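PDB 3PNU: dihydroorotase from Campylobacter jejuni subsp. jejuni, which probably catalyses the reversible cyclisation of N-carbamoyl-L-aspartate to (S)-dihydroorotate, a step of pyrimidine biosynthesis, with two zinc ions per subunit. Local coordinates for residues F305-D308 and N309-I313; P346-A349 and G350-L353; N159-V162 and M163-E166; Y137-P140 and T141-M145; I172-K175 and L176-F180. All coordinates share one frame; numbering follows the deposited sequence.

Contact 1 of 5, residues F305-D308 and N309-I313; sequences FLSD and NTCKI
In helix 299-314, just where a wider pi-type turn spans 305-308, Cys311 N donates to Ser307 O at 2.9 Å, an almost straight bond (N-H...O 167°). Lys312 N repeats this spacing onto Asp308 O, also at 2.9 Å. Cys311 SG stands beside its own backbone N, anti to the carbonyl carbon (chi1 -72°), which turns it back along the helix to 4.0 Å from Ser307 OG. That hydroxyl is hydrogen-bonded to Asn29 O. A water sits at the widened turn, hydrogen-bonded to Phe305 O at 2.8 Å. The same water is 2.9 Å from Thr310 OG1, a second hydrogen bond, so it joins a backbone carbonyl to a side chain five residues on. Asn309 ND2 bonds to Val256 O and Gly252 O, while Thr310 packs on Leu31 and Met33. A water-bridged pi-type turn thus marks the helix lying against strands 31-35 and 256-258 of the amidohydrolase TIM barrel.

Contact 2 of 5, residues P346-A349 and G350-L353; sequences PYMA and GEIL
Met348 lays its thioether across the side chain of Glu351, the two crossing obliquely with Met348 SD 4.1 Å from Glu351 CG. The methionine chain is bent at its second torsion (chi2 -84°), which turns the sulfur to the following residues, and Met348 SD also comes within 4.4 Å of Leu353 CD2. Both Met348 and Leu353 rest on Val288 of helix 285-296. Glu351 bends as well, and its carboxylate folds back to share a water with the backbone: the water donates to Glu351 OE2 at 2.6 Å. Its other proton goes to Ala349 O, 2.5 Å away, the carbonyl two residues earlier. Two type II beta turns overlap here, Pro346 to Ala349 and Met348 to Glu351. Each has a residue of positive phi in its third position, Met348 in the first and Gly350 (phi 64°) in the second, a place that glycine often fills. In the first turn the closing bond, Ala349 N to Pro346 O at 3.3 Å, is weak. The second is closed by Glu351 N to Met348 O at 2.8 Å, though the position of Met348 O is less certain. Backbone bonds from Gly350 and Glu351 to Val333 and from Leu353 to Trp331 carry the chain on, so that consecutive type II turns deliver strand 352-357 to its antiparallel sheet.

Contact 3 of 5, residues N159-V162 and M163-E166; sequences NDFV and MDRE
Arg165 has CG anti to its own carbonyl carbon (chi1 -68°) and is extended from CG to NE, a shape that carries the guanidinium back to Asp160 and Val162; Phe161 holds its ring carbon CG opposite the backbone N (chi1 -177°), laying the ring alongside Met163. The turn belongs to the loop between strand 152-154 and helix 170-179 of the TIM barrel, and it faces the second subunit of the homodimer. Arg165 NE donates to Asp160 O at 3.0 Å, nearly straight at 165° and with the acceptor close to the guanidinium plane. Over one face of that group sits Val162 CA, 3.6 Å above the plane, nearer its border than its middle. Asp164 N closes the chain onto Phe161 O at 2.7 Å. Phe161 and Met163 point the same way, with Phe161 CE2 3.7 Å from Met163 CG. The polar ends reach across the dimer: Arg165 NH1 bonds to Gly223 O of the second subunit, and Asp164 OD2 forms a salt bridge with Arg238 of the second subunit. The side chain of Arg165 is also about 7 Å from that of the zinc ligand His155, so this interface loop lies near the metal site. A water in the guanidinium plane completes the hold on the carbonyl, hydrogen-bonded to Arg165 NH2 at 2.9 Å and to Asp160 O at 2.7 Å.

Contact 4 of 5, residues Y137-P140 and T141-M145; sequences YLKP and TLEAM
Leu138 and Leu142 make the buried side of this helical contact, whereas Lys139 and Glu143, one position further on, are partly exposed, their aliphatic parts touching but their charges not paired. On the buried side Leu142 CD1 lies 4.0 Å from Leu138 CB. The backbones beneath are joined by Leu142 N to Leu138 O at 3.1 Å, a bond that is practically linear (176°). Leu142 goes on to pack against Leu152 of strand 152-154, and Leu138 against Phe97. Thr141 is buried too, its hydroxyl hydrogen-bonded to Tyr100 O. All of this lies on helix 135-147, one of the outer helices of the TIM barrel, which is kinked at Pro140 because the proline has no N-H to give to the preceding turn. Its carbonyl still serves: Ala144 N donates to Pro140 O at 3.1 Å, and Glu143 N bonds to Lys139 O at 3.0 Å. On the outer side the lysine and the glutamate cross with the aliphatic part of one against the carboxylate of the other, Lys139 CD standing 3.5 Å from Glu143 OE2. A bend at the third torsion of Lys139 (chi3 -73°) turns the ammonium aside from this carboxylate. Lys139 NZ therefore stays 4.5 Å from Glu143 OE2, and any attraction there is probably modest. The same ammonium makes a long, weak ion pair with Glu136.

Contact 5 of 5, residues I172-K175 and L176-F180; sequences IYEK and LAKHF
The imidazole of His179 meets the carbonyl of Lys175 with its edge: His179 ND1 donates to Lys175 O at 3.0 Å, and the oxygen lies in the ring plane. At the acceptor the bond is less regular, for ND1 stands above the carbonyl plane, 39° out of it. His179 N takes the same oxygen, Lys175 O, from the opposite face at 2.9 Å. One carbonyl is thus gripped twice in the last turn of helix 170-179; the ND1 bond fixes the imidazole, while the bond from N belongs to the helix. The ring of Tyr173 stacks edge-to-face with Phe169. Lys175 has CG between its backbone N and carbonyl carbon (chi1 82°), and its extended chain reaches Phe133 O through NZ. Ile172 and Leu176 lie side by side, Ile172 CG2 being 4.2 Å from Leu176 CD1; Ile172 also touches Phe133. Lys178 CE approaches Glu174 CG at 4.3 Å. Their charges remain apart, Glu174 OE2 to Lys178 NZ being 5.1 Å, and OE2 bonds instead to Tyr202 OH. The helix is the crossover of a beta-alpha-beta unit between strands 152-154 and 185-187: Tyr173 and Leu176 pack on Ile185, Tyr173 also touches Leu195 and Leu198 of helix 193-201, and His179 and Phe180 rest on Ile135 of helix 135-147.

How the contacts relate
From the N terminus the order is contact 4, contact 3, contact 5, contact 1 and contact 2. Each closes a short local turn before the next begins, so none nests in or crosses another. Contacts 4 and 5 touch: Phe180 packs on Leu142, with Phe180 CE2 3.5 Å from Leu142 CD1, joining the two helices on either side of strand 152-154 in sequence. Contact 3 lies in the loop leading to the helix of contact 5, nearest atoms about 6 Å apart, and links the barrel to the second subunit. Contact 1 covers other barrel strands, while contact 2, across the chain's centre from contacts 4 and 5, leads into the antiparallel sheet.

Contact 1 of 5, residues F305-D308 and N309-I313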
loop_
_atom_site.group_PDB
_atom_site.type_symbol
_atom_site.label_atom_id
_atom_site.label_comp_id
_atom_site.label_asym_id
_atom_site.label_seq_id
_atom_site.Cartn_x
_atom_site.Cartn_y
_atom_site.Cartn_z
ATOM N N PHE A 305 -26.906 9.705 -10.171
ATOM C CA PHE A 305 -25.892 8.810 -9.649
ATOM C C PHE A 305 -26.368 8.055 -8.410
ATOM O O PHE A 305 -26.118 6.855 -8.281
ATOM C CB PHE A 305 -24.602 9.616 -9.407
ATOM C CG PHE A 305 -23.463 8.819 -8.824
ATOM C CD1 PHE A 305 -22.967 7.707 -9.483
ATOM C CD2 PHE A 305 -22.859 9.221 -7.640
ATOM C CE1 PHE A 305 -21.922 6.987 -8.947
ATOM C CE2 PHE A 305 -21.807 8.508 -7.112
ATOM C CZ PHE A 305 -21.336 7.387 -7.766
ATOM N N LEU A 306 -27.079 8.749 -7.521
ATOM C CA LEU A 306 -27.599 8.159 -6.290
ATOM C C LEU A 306 -28.932 7.456 -6.408
ATOM O O LEU A 306 -29.293 6.672 -5.522
ATOM C CB LEU A 306 -27.815 9.250 -5.239
ATOM C CG LEU A 306 -26.770 9.583 -4.210
ATOM C CD1 LEU A 306 -27.243 10.810 -3.443
ATOM C CD2 LEU A 306 -26.588 8.377 -3.272
ATOM N N SER A 307 -29.694 7.745 -7.457
ATOM C CA SER A 307 -31.023 7.166 -7.521
ATOM C C SER A 307 -31.642 6.893 -8.875
ATOM O O SER A 307 -32.076 5.765 -9.111
ATOM C CB SER A 307 -31.983 8.065 -6.738
ATOM O OG SER A 307 -33.208 7.413 -6.473
ATOM N N ASP A 308 -31.705 7.894 -9.752
ATOM C CA ASP A 308 -32.408 7.705 -11.037
ATOM C C ASP A 308 -31.803 6.642 -11.957
ATOM O O ASP A 308 -32.543 5.959 -12.679
ATOM C CB ASP A 308 -32.569 9.024 -11.827
ATOM C CG ASP A 308 -33.242 10.133 -11.021
ATOM O OD1 ASP A 308 -33.623 9.928 -9.859
ATOM O OD2 ASP A 308 -33.376 11.239 -11.567
ATOM N N ASN A 309 -30.481 6.506 -11.954
ATOM C CA ASN A 309 -29.839 5.522 -12.818
ATOM C C ASN A 309 -30.262 4.127 -12.404
ATOM O O ASN A 309 -30.679 3.315 -13.230
ATOM C CB ASN A 309 -28.311 5.649 -12.803
ATOM C CG ASN A 309 -27.817 6.949 -13.436
ATOM O OD1 ASN A 309 -28.618 7.778 -13.853
ATOM N ND2 ASN A 309 -26.480 7.131 -13.503
ATOM N N THR A 310 -30.157 3.848 -11.112
ATOM C CA THR A 310 -30.560 2.564 -10.607
ATOM C C THR A 310 -32.036 2.358 -10.909
ATOM O O THR A 310 -32.418 1.322 -11.421
ATOM C CB THR A 310 -30.371 2.473 -9.101
ATOM O OG1 THR A 310 -28.978 2.562 -8.788
ATOM C CG2 THR A 310 -30.931 1.173 -8.574
ATOM N N CYS A 311 -32.862 3.350 -10.601
ATOM C CA CYS A 311 -34.313 3.225 -10.842
ATOM C C CYS A 311 -34.637 2.888 -12.287
ATOM O O CYS A 311 -35.481 2.042 -12.539
ATOM C CB CYS A 311 -35.090 4.463 -10.377
ATOM S SG CYS A 311 -35.178 4.589 -8.567
ATOM N N LYS A 312 -33.951 3.524 -13.222
ATOM C CA LYS A 312 -34.190 3.267 -14.641
ATOM C C LYS A 312 -33.704 1.876 -15.080
ATOM O O LYS A 312 -34.393 1.180 -15.806
ATOM C CB LYS A 312 -33.538 4.354 -15.502
ATOM C CG LYS A 312 -33.790 4.143 -16.974
ATOM C CD LYS A 312 -33.336 5.309 -17.809
ATOM C CE LYS A 312 -33.689 5.078 -19.271
ATOM N NZ LYS A 312 -33.408 6.303 -20.063
ATOM N N ILE A 313 -32.523 1.481 -14.610
ATOM C CA ILE A 313 -31.928 0.189 -14.929
ATOM C C ILE A 313 -32.774 -0.992 -14.496
ATOM O O ILE A 313 -32.903 -1.977 -15.236
ATOM C CB ILE A 313 -30.538 0.065 -14.277
ATOM C CG1 ILE A 313 -29.560 0.989 -15.001
ATOM C CG2 ILE A 313 -30.050 -1.395 -14.320
ATOM C CD1 ILE A 313 -28.221 1.134 -14.323
HETATM O O HOH W 1 -28.463 5.383 -8.756
#

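Contact 2 of 5, residues P346-A349 and G350-L353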
loop_
_atom_site.group_PDB
_atom_site.type_symbol
_atom_site.label_atom_id
_atom_site.label_comp_id
_atom_site.label_asym_id
_atom_site.label_seq_id
_atom_site.Cartn_x
_atom_site.Cartn_y
_atom_site.Cartn_z
ATOM N N PRO A 346 -15.314 5.699 11.828
ATOM C CA PRO A 346 -15.921 6.085 10.567
ATOM C C PRO A 346 -14.945 6.764 9.645
ATOM O O PRO A 346 -13.890 7.192 10.084
ATOM C CB PRO A 346 -16.965 7.109 11.000
ATOM C CG PRO A 346 -16.300 7.813 12.117
ATOM C CD PRO A 346 -15.504 6.734 12.858
ATOM N N TYR A 347 -15.335 6.852 8.372
ATOM C CA TYR A 347 -14.572 7.513 7.336
ATOM C C TYR A 347 -14.659 8.994 7.616
ATOM O O TYR A 347 -15.643 9.455 8.204
ATOM C CB TYR A 347 -15.172 7.177 5.959
ATOM C CG TYR A 347 -14.522 7.887 4.778
ATOM C CD1 TYR A 347 -13.190 7.670 4.460
ATOM C CD2 TYR A 347 -15.245 8.743 3.963
ATOM C CE1 TYR A 347 -12.588 8.312 3.382
ATOM C CE2 TYR A 347 -14.642 9.384 2.866
ATOM C CZ TYR A 347 -13.308 9.147 2.590
ATOM O OH TYR A 347 -12.677 9.762 1.536
ATOM N N MET A 348 -13.642 9.751 7.214
ATOM C CA MET A 348 -13.630 11.188 7.461
ATOM C C MET A 348 -13.693 11.491 8.981
ATOM O O MET A 348 -13.969 12.616 9.381
ATOM C CB MET A 348 -14.809 11.837 6.738
ATOM C CG MET A 348 -14.674 11.924 5.222
ATOM S SD MET A 348 -13.746 13.369 4.687
ATOM C CE MET A 348 -13.726 13.165 2.898
ATOM N N ALA A 349 -13.441 10.481 9.821
ATOM C CA ALA A 349 -13.460 10.650 11.276
ATOM C C ALA A 349 -12.770 11.959 11.674
ATOM O O ALA A 349 -11.752 12.332 11.088
ATOM C CB ALA A 349 -12.780 9.477 11.948
ATOM N N GLY A 350 -13.342 12.668 12.645
ATOM C CA GLY A 350 -12.783 13.949 13.121
ATOM C C GLY A 350 -12.737 15.095 12.119
ATOM O O GLY A 350 -12.218 16.169 12.417
ATOM N N GLU A 351 -13.279 14.878 10.929
ATOM C CA GLU A 351 -13.284 15.902 9.889
ATOM C C GLU A 351 -14.498 16.835 10.010
ATOM O O GLU A 351 -15.527 16.468 10.604
ATOM C CB GLU A 351 -13.268 15.235 8.507
ATOM C CG GLU A 351 -11.943 14.578 8.139
ATOM C CD GLU A 351 -10.862 15.603 7.784
ATOM O OE1 GLU A 351 -11.135 16.498 6.950
ATOM O OE2 GLU A 351 -9.733 15.499 8.314
ATOM N N ILE A 352 -14.362 18.042 9.449
ATOM C CA ILE A 352 -15.440 19.034 9.453
ATOM C C ILE A 352 -16.052 19.158 8.064
ATOM O O ILE A 352 -15.457 19.724 7.137
ATOM C CB ILE A 352 -14.995 20.427 10.006
ATOM C CG1 ILE A 352 -14.940 20.407 11.543
ATOM C CG2 ILE A 352 -15.986 21.506 9.622
ATOM C CD1 ILE A 352 -13.941 19.430 12.133
ATOM N N LEU A 353 -17.269 18.621 7.953
ATOM C CA LEU A 353 -18.028 18.598 6.712
ATOM C C LEU A 353 -18.863 19.859 6.554
ATOM O O LEU A 353 -19.533 20.296 7.487
ATOM C CB LEU A 353 -18.934 17.363 6.700
ATOM C CG LEU A 353 -18.200 16.024 6.867
ATOM C CD1 LEU A 353 -19.163 14.875 7.118
ATOM C CD2 LEU A 353 -17.311 15.748 5.646
HETATM O O HOH W 2 -10.134 14.228 10.599
#

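Contact 3 of 5, residues N159-V162 and M163-E166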
loop_
_atom_site.group_PDB
_atom_site.type_symbol
_atom_site.label_atom_id
_atom_site.label_comp_id
_atom_site.label_asym_id
_atom_site.label_seq_id
_atom_site.Cartn_x
_atom_site.Cartn_y
_atom_site.Cartn_z
ATOM N N ASN A 159 -6.136 -12.699 -8.556
ATOM C CA ASN A 159 -5.136 -12.880 -7.497
ATOM C C ASN A 159 -3.725 -12.493 -7.946
ATOM O O ASN A 159 -2.741 -12.848 -7.319
ATOM C CB ASN A 159 -5.145 -14.331 -7.025
ATOM C CG ASN A 159 -6.425 -14.685 -6.299
ATOM O OD1 ASN A 159 -6.923 -13.897 -5.496
ATOM N ND2 ASN A 159 -6.956 -15.871 -6.565
ATOM N N ASP A 160 -3.646 -11.740 -9.028
ATOM C CA ASP A 160 -2.394 -11.245 -9.551
ATOM C C ASP A 160 -1.842 -10.122 -8.644
ATOM O O ASP A 160 -2.382 -9.855 -7.568
ATOM C CB ASP A 160 -2.671 -10.699 -10.944
ATOM C CG ASP A 160 -3.177 -11.760 -11.887
ATOM O OD1 ASP A 160 -2.693 -12.896 -11.754
ATOM O OD2 ASP A 160 -4.030 -11.465 -12.759
ATOM N N PHE A 161 -0.779 -9.462 -9.090
ATOM C CA PHE A 161 -0.202 -8.342 -8.380
ATOM C C PHE A 161 -1.311 -7.346 -8.038
ATOM O O PHE A 161 -2.099 -6.962 -8.901
ATOM C CB PHE A 161 0.871 -7.687 -9.245
ATOM C CG PHE A 161 1.582 -6.553 -8.578
ATOM C CD1 PHE A 161 2.470 -6.793 -7.545
ATOM C CD2 PHE A 161 1.388 -5.250 -8.997
ATOM C CE1 PHE A 161 3.137 -5.748 -6.918
ATOM C CE2 PHE A 161 2.063 -4.210 -8.387
ATOM C CZ PHE A 161 2.936 -4.461 -7.345
ATOM N N VAL A 162 -1.323 -6.914 -6.781
ATOM C CA VAL A 162 -2.366 -6.070 -6.215
ATOM C C VAL A 162 -2.841 -4.876 -7.029
ATOM O O VAL A 162 -4.035 -4.644 -7.112
ATOM C CB VAL A 162 -2.002 -5.626 -4.751
ATOM C CG1 VAL A 162 -0.846 -4.652 -4.743
ATOM C CG2 VAL A 162 -3.253 -5.040 -4.038
ATOM N N MET A 163 -1.940 -4.144 -7.667
ATOM C CA MET A 163 -2.355 -3.005 -8.449
ATOM C C MET A 163 -3.009 -3.396 -9.773
ATOM O O MET A 163 -3.657 -2.533 -10.411
ATOM C CB MET A 163 -1.161 -2.111 -8.748
ATOM C CG MET A 163 -0.449 -1.609 -7.513
ATOM S SD MET A 163 -1.565 -0.745 -6.373
ATOM C CE MET A 163 -2.042 0.601 -7.437
ATOM N N ASP A 164 -2.860 -4.664 -10.190
ATOM C CA ASP A 164 -3.418 -5.131 -11.470
ATOM C C ASP A 164 -4.624 -6.071 -11.338
ATOM O O ASP A 164 -5.160 -6.547 -12.330
ATOM C CB ASP A 164 -2.358 -5.934 -12.233
ATOM C CG ASP A 164 -1.095 -5.143 -12.542
ATOM O OD1 ASP A 164 -1.101 -3.898 -12.552
ATOM O OD2 ASP A 164 -0.084 -5.807 -12.822
ATOM N N ARG A 165 -5.056 -6.344 -10.127
ATOM C CA ARG A 165 -6.128 -7.299 -9.942
ATOM C C ARG A 165 -7.396 -6.965 -10.680
ATOM O O ARG A 165 -8.025 -7.869 -11.245
ATOM C CB ARG A 165 -6.430 -7.496 -8.468
ATOM C CG ARG A 165 -5.322 -8.167 -7.751
ATOM C CD ARG A 165 -5.585 -8.255 -6.283
ATOM N NE ARG A 165 -4.495 -8.968 -5.651
ATOM C CZ ARG A 165 -4.304 -9.051 -4.344
ATOM N NH1 ARG A 165 -5.145 -8.459 -3.504
ATOM N NH2 ARG A 165 -3.255 -9.728 -3.878
ATOM N N GLU A 166 -7.772 -5.686 -10.694
ATOM C CA GLU A 166 -9.007 -5.297 -11.368
ATOM C C GLU A 166 -8.836 -5.237 -12.890
ATOM O O GLU A 166 -9.672 -5.785 -13.629
ATOM C CB GLU A 166 -9.573 -3.986 -10.834
ATOM C CG GLU A 166 -10.817 -3.546 -11.578
ATOM C CD GLU A 166 -11.449 -2.292 -11.003
ATOM O OE1 GLU A 166 -11.870 -1.441 -11.813
ATOM O OE2 GLU A 166 -11.513 -2.151 -9.757
HETATM O O HOH W 3 -1.215 -11.075 -5.516
#

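Contact 4 of 5, residues Y137-P140 and T141-M145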
loop_
_atom_site.group_PDB
_atom_site.type_symbol
_atom_site.label_atom_id
_atom_site.label_comp_id
_atom_site.label_asym_id
_atom_site.label_seq_id
_atom_site.Cartn_x
_atom_site.Cartn_y
_atom_site.Cartn_z
ATOM N N TYR A 137 -19.160 -24.809 -16.601
ATOM C CA TYR A 137 -19.357 -24.915 -15.170
ATOM C C TYR A 137 -20.394 -23.871 -14.665
ATOM O O TYR A 137 -21.247 -24.178 -13.846
ATOM C CB TYR A 137 -18.005 -24.723 -14.509
ATOM C CG TYR A 137 -17.994 -24.710 -13.016
ATOM C CD1 TYR A 137 -18.079 -25.898 -12.290
ATOM C CD2 TYR A 137 -17.843 -23.511 -12.319
ATOM C CE1 TYR A 137 -18.048 -25.893 -10.901
ATOM C CE2 TYR A 137 -17.807 -23.491 -10.931
ATOM C CZ TYR A 137 -17.909 -24.686 -10.227
ATOM O OH TYR A 137 -17.872 -24.672 -8.849
ATOM N N LEU A 138 -20.323 -22.647 -15.182
ATOM C CA LEU A 138 -21.242 -21.590 -14.779
ATOM C C LEU A 138 -22.490 -21.475 -15.663
ATOM O O LEU A 138 -23.449 -20.827 -15.282
ATOM C CB LEU A 138 -20.515 -20.239 -14.822
ATOM C CG LEU A 138 -19.313 -20.060 -13.902
ATOM C CD1 LEU A 138 -18.540 -18.811 -14.292
ATOM C CD2 LEU A 138 -19.741 -20.023 -12.432
ATOM N N LYS A 139 -22.498 -22.107 -16.824
ATOM C CA LYS A 139 -23.617 -21.912 -17.748
ATOM C C LYS A 139 -25.046 -22.117 -17.230
ATOM O O LYS A 139 -25.887 -21.224 -17.364
ATOM C CB LYS A 139 -23.407 -22.695 -19.058
ATOM C CG LYS A 139 -24.557 -22.527 -20.054
ATOM C CD LYS A 139 -24.190 -22.934 -21.481
ATOM C CE LYS A 139 -23.271 -21.906 -22.144
ATOM N NZ LYS A 139 -22.911 -22.274 -23.550
ATOM N N PRO A 140 -25.338 -23.276 -16.632
ATOM C CA PRO A 140 -26.732 -23.461 -16.187
ATOM C C PRO A 140 -27.247 -22.328 -15.296
ATOM O O PRO A 140 -28.338 -21.806 -15.520
ATOM C CB PRO A 140 -26.680 -24.789 -15.416
ATOM C CG PRO A 140 -25.489 -25.508 -15.986
ATOM C CD PRO A 140 -24.488 -24.425 -16.281
ATOM N N THR A 141 -26.452 -21.961 -14.301
ATOM C CA THR A 141 -26.813 -20.908 -13.367
ATOM C C THR A 141 -26.963 -19.533 -14.014
ATOM O O THR A 141 -27.972 -18.857 -13.803
ATOM C CB THR A 141 -25.767 -20.799 -12.296
ATOM O OG1 THR A 141 -25.547 -22.095 -11.733
ATOM C CG2 THR A 141 -26.195 -19.788 -11.206
ATOM N N LEU A 142 -25.979 -19.112 -14.808
ATOM C CA LEU A 142 -26.047 -17.783 -15.427
ATOM C C LEU A 142 -27.168 -17.658 -16.459
ATOM O O LEU A 142 -27.705 -16.552 -16.676
ATOM C CB LEU A 142 -24.693 -17.377 -16.025
ATOM C CG LEU A 142 -23.536 -17.279 -15.018
ATOM C CD1 LEU A 142 -22.286 -16.790 -15.721
ATOM C CD2 LEU A 142 -23.874 -16.380 -13.871
ATOM N N GLU A 143 -27.523 -18.776 -17.096
ATOM C CA GLU A 143 -28.619 -18.769 -18.064
ATOM C C GLU A 143 -29.960 -18.645 -17.367
ATOM O O GLU A 143 -30.831 -17.941 -17.842
ATOM C CB GLU A 143 -28.586 -19.991 -18.976
ATOM C CG GLU A 143 -27.500 -19.895 -20.037
ATOM C CD GLU A 143 -27.548 -21.034 -21.059
ATOM O OE1 GLU A 143 -28.203 -22.080 -20.786
ATOM O OE2 GLU A 143 -26.920 -20.879 -22.137
ATOM N N ALA A 144 -30.121 -19.332 -16.247
ATOM C CA ALA A 144 -31.349 -19.235 -15.468
ATOM C C ALA A 144 -31.457 -17.794 -14.968
ATOM O O ALA A 144 -32.530 -17.173 -15.060
ATOM C CB ALA A 144 -31.335 -20.201 -14.311
ATOM N N MET A 145 -30.343 -17.246 -14.466
ATOM C CA MET A 145 -30.340 -15.867 -13.967
ATOM C C MET A 145 -30.739 -14.922 -15.059
ATOM O O MET A 145 -31.466 -13.954 -14.827
ATOM C CB MET A 145 -28.983 -15.463 -13.413
ATOM C CG MET A 145 -28.670 -16.100 -12.079
ATOM S SD MET A 145 -27.103 -15.573 -11.375
ATOM C CE MET A 145 -27.339 -13.805 -11.165
#

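Contact 5 of 5, residues I172-K175 and L176-F180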
loop_
_atom_site.group_PDB
_atom_site.type_symbol
_atom_site.label_atom_id
_atom_site.label_comp_id
_atom_site.label_asym_id
_atom_site.label_seq_id
_atom_site.Cartn_x
_atom_site.Cartn_y
_atom_site.Cartn_z
ATOM N N ILE A 172 -12.248 -11.340 -17.984
ATOM C CA ILE A 172 -13.304 -12.192 -17.454
ATOM C C ILE A 172 -14.694 -11.543 -17.642
ATOM O O ILE A 172 -15.598 -12.158 -18.198
ATOM C CB ILE A 172 -13.059 -12.535 -15.995
ATOM C CG1 ILE A 172 -11.775 -13.365 -15.890
ATOM C CG2 ILE A 172 -14.248 -13.308 -15.421
ATOM C CD1 ILE A 172 -11.338 -13.627 -14.502
ATOM N N TYR A 173 -14.875 -10.310 -17.185
ATOM C CA TYR A 173 -16.135 -9.622 -17.410
ATOM C C TYR A 173 -16.511 -9.616 -18.891
ATOM O O TYR A 173 -17.678 -9.651 -19.244
ATOM C CB TYR A 173 -16.054 -8.145 -17.018
ATOM C CG TYR A 173 -16.203 -7.851 -15.584
ATOM C CD1 TYR A 173 -17.289 -8.370 -14.854
ATOM C CD2 TYR A 173 -15.330 -6.983 -14.935
ATOM C CE1 TYR A 173 -17.453 -8.078 -13.529
ATOM C CE2 TYR A 173 -15.514 -6.665 -13.583
ATOM C CZ TYR A 173 -16.562 -7.218 -12.893
ATOM O OH TYR A 173 -16.745 -6.919 -11.564
ATOM N N GLU A 174 -15.508 -9.518 -19.744
ATOM C CA GLU A 174 -15.742 -9.452 -21.162
ATOM C C GLU A 174 -16.281 -10.788 -21.685
ATOM O O GLU A 174 -17.246 -10.803 -22.451
ATOM C CB GLU A 174 -14.459 -9.023 -21.887
ATOM C CG GLU A 174 -14.686 -8.619 -23.330
ATOM C CD GLU A 174 -13.525 -7.845 -23.942
ATOM O OE1 GLU A 174 -12.408 -7.879 -23.374
ATOM O OE2 GLU A 174 -13.746 -7.202 -24.997
ATOM N N LYS A 175 -15.708 -11.908 -21.249
ATOM C CA LYS A 175 -16.182 -13.186 -21.746
ATOM C C LYS A 175 -17.574 -13.510 -21.189
ATOM O O LYS A 175 -18.420 -14.057 -21.897
ATOM C CB LYS A 175 -15.191 -14.326 -21.511
ATOM C CG LYS A 175 -15.193 -14.955 -20.148
ATOM C CD LYS A 175 -14.334 -16.235 -20.163
ATOM C CE LYS A 175 -14.392 -16.934 -18.818
ATOM N NZ LYS A 175 -13.556 -18.160 -18.759
ATOM N N LEU A 176 -17.822 -13.168 -19.933
ATOM C CA LEU A 176 -19.128 -13.385 -19.371
ATOM C C LEU A 176 -20.163 -12.564 -20.124
ATOM O O LEU A 176 -21.281 -13.010 -20.322
ATOM C CB LEU A 176 -19.158 -13.018 -17.903
ATOM C CG LEU A 176 -18.324 -13.903 -16.993
ATOM C CD1 LEU A 176 -18.441 -13.443 -15.562
ATOM C CD2 LEU A 176 -18.762 -15.356 -17.117
ATOM N N ALA A 177 -19.791 -11.356 -20.548
ATOM C CA ALA A 177 -20.739 -10.496 -21.271
ATOM C C ALA A 177 -21.074 -11.058 -22.642
ATOM O O ALA A 177 -22.233 -11.017 -23.071
ATOM C CB ALA A 177 -20.196 -9.123 -21.418
ATOM N N LYS A 178 -20.060 -11.562 -23.336
ATOM C CA LYS A 178 -20.246 -12.112 -24.674
ATOM C C LYS A 178 -21.020 -13.433 -24.642
ATOM O O LYS A 178 -21.877 -13.664 -25.480
ATOM C CB LYS A 178 -18.897 -12.289 -25.369
ATOM C CG LYS A 178 -18.194 -10.969 -25.607
ATOM C CD LYS A 178 -16.970 -11.075 -26.521
ATOM C CE LYS A 178 -15.829 -11.833 -25.910
ATOM N NZ LYS A 178 -14.671 -11.855 -26.865
ATOM N N HIS A 179 -20.712 -14.279 -23.665
ATOM C CA HIS A 179 -21.360 -15.562 -23.524
ATOM C C HIS A 179 -22.742 -15.464 -22.905
ATOM O O HIS A 179 -23.544 -16.354 -23.097
ATOM C CB HIS A 179 -20.516 -16.514 -22.684
ATOM C CG HIS A 179 -19.392 -17.168 -23.428
ATOM N ND1 HIS A 179 -18.120 -16.637 -23.493
ATOM C CD2 HIS A 179 -19.345 -18.331 -24.122
ATOM C CE1 HIS A 179 -17.341 -17.436 -24.201
ATOM N NE2 HIS A 179 -18.059 -18.471 -24.593
ATOM N N PHE A 180 -23.033 -14.403 -22.162
ATOM C CA PHE A 180 -24.343 -14.270 -21.516
ATOM C C PHE A 180 -24.866 -12.868 -21.770
ATOM O O PHE A 180 -25.002 -12.082 -20.850
ATOM C CB PHE A 180 -24.215 -14.569 -20.028
ATOM C CG PHE A 180 -23.673 -15.951 -19.735
ATOM C CD1 PHE A 180 -24.502 -17.063 -19.771
ATOM C CD2 PHE A 180 -22.340 -16.141 -19.433
ATOM C CE1 PHE A 180 -24.002 -18.327 -19.512
ATOM C CE2 PHE A 180 -21.848 -17.389 -19.169
ATOM C CZ PHE A 180 -22.676 -18.486 -19.209
#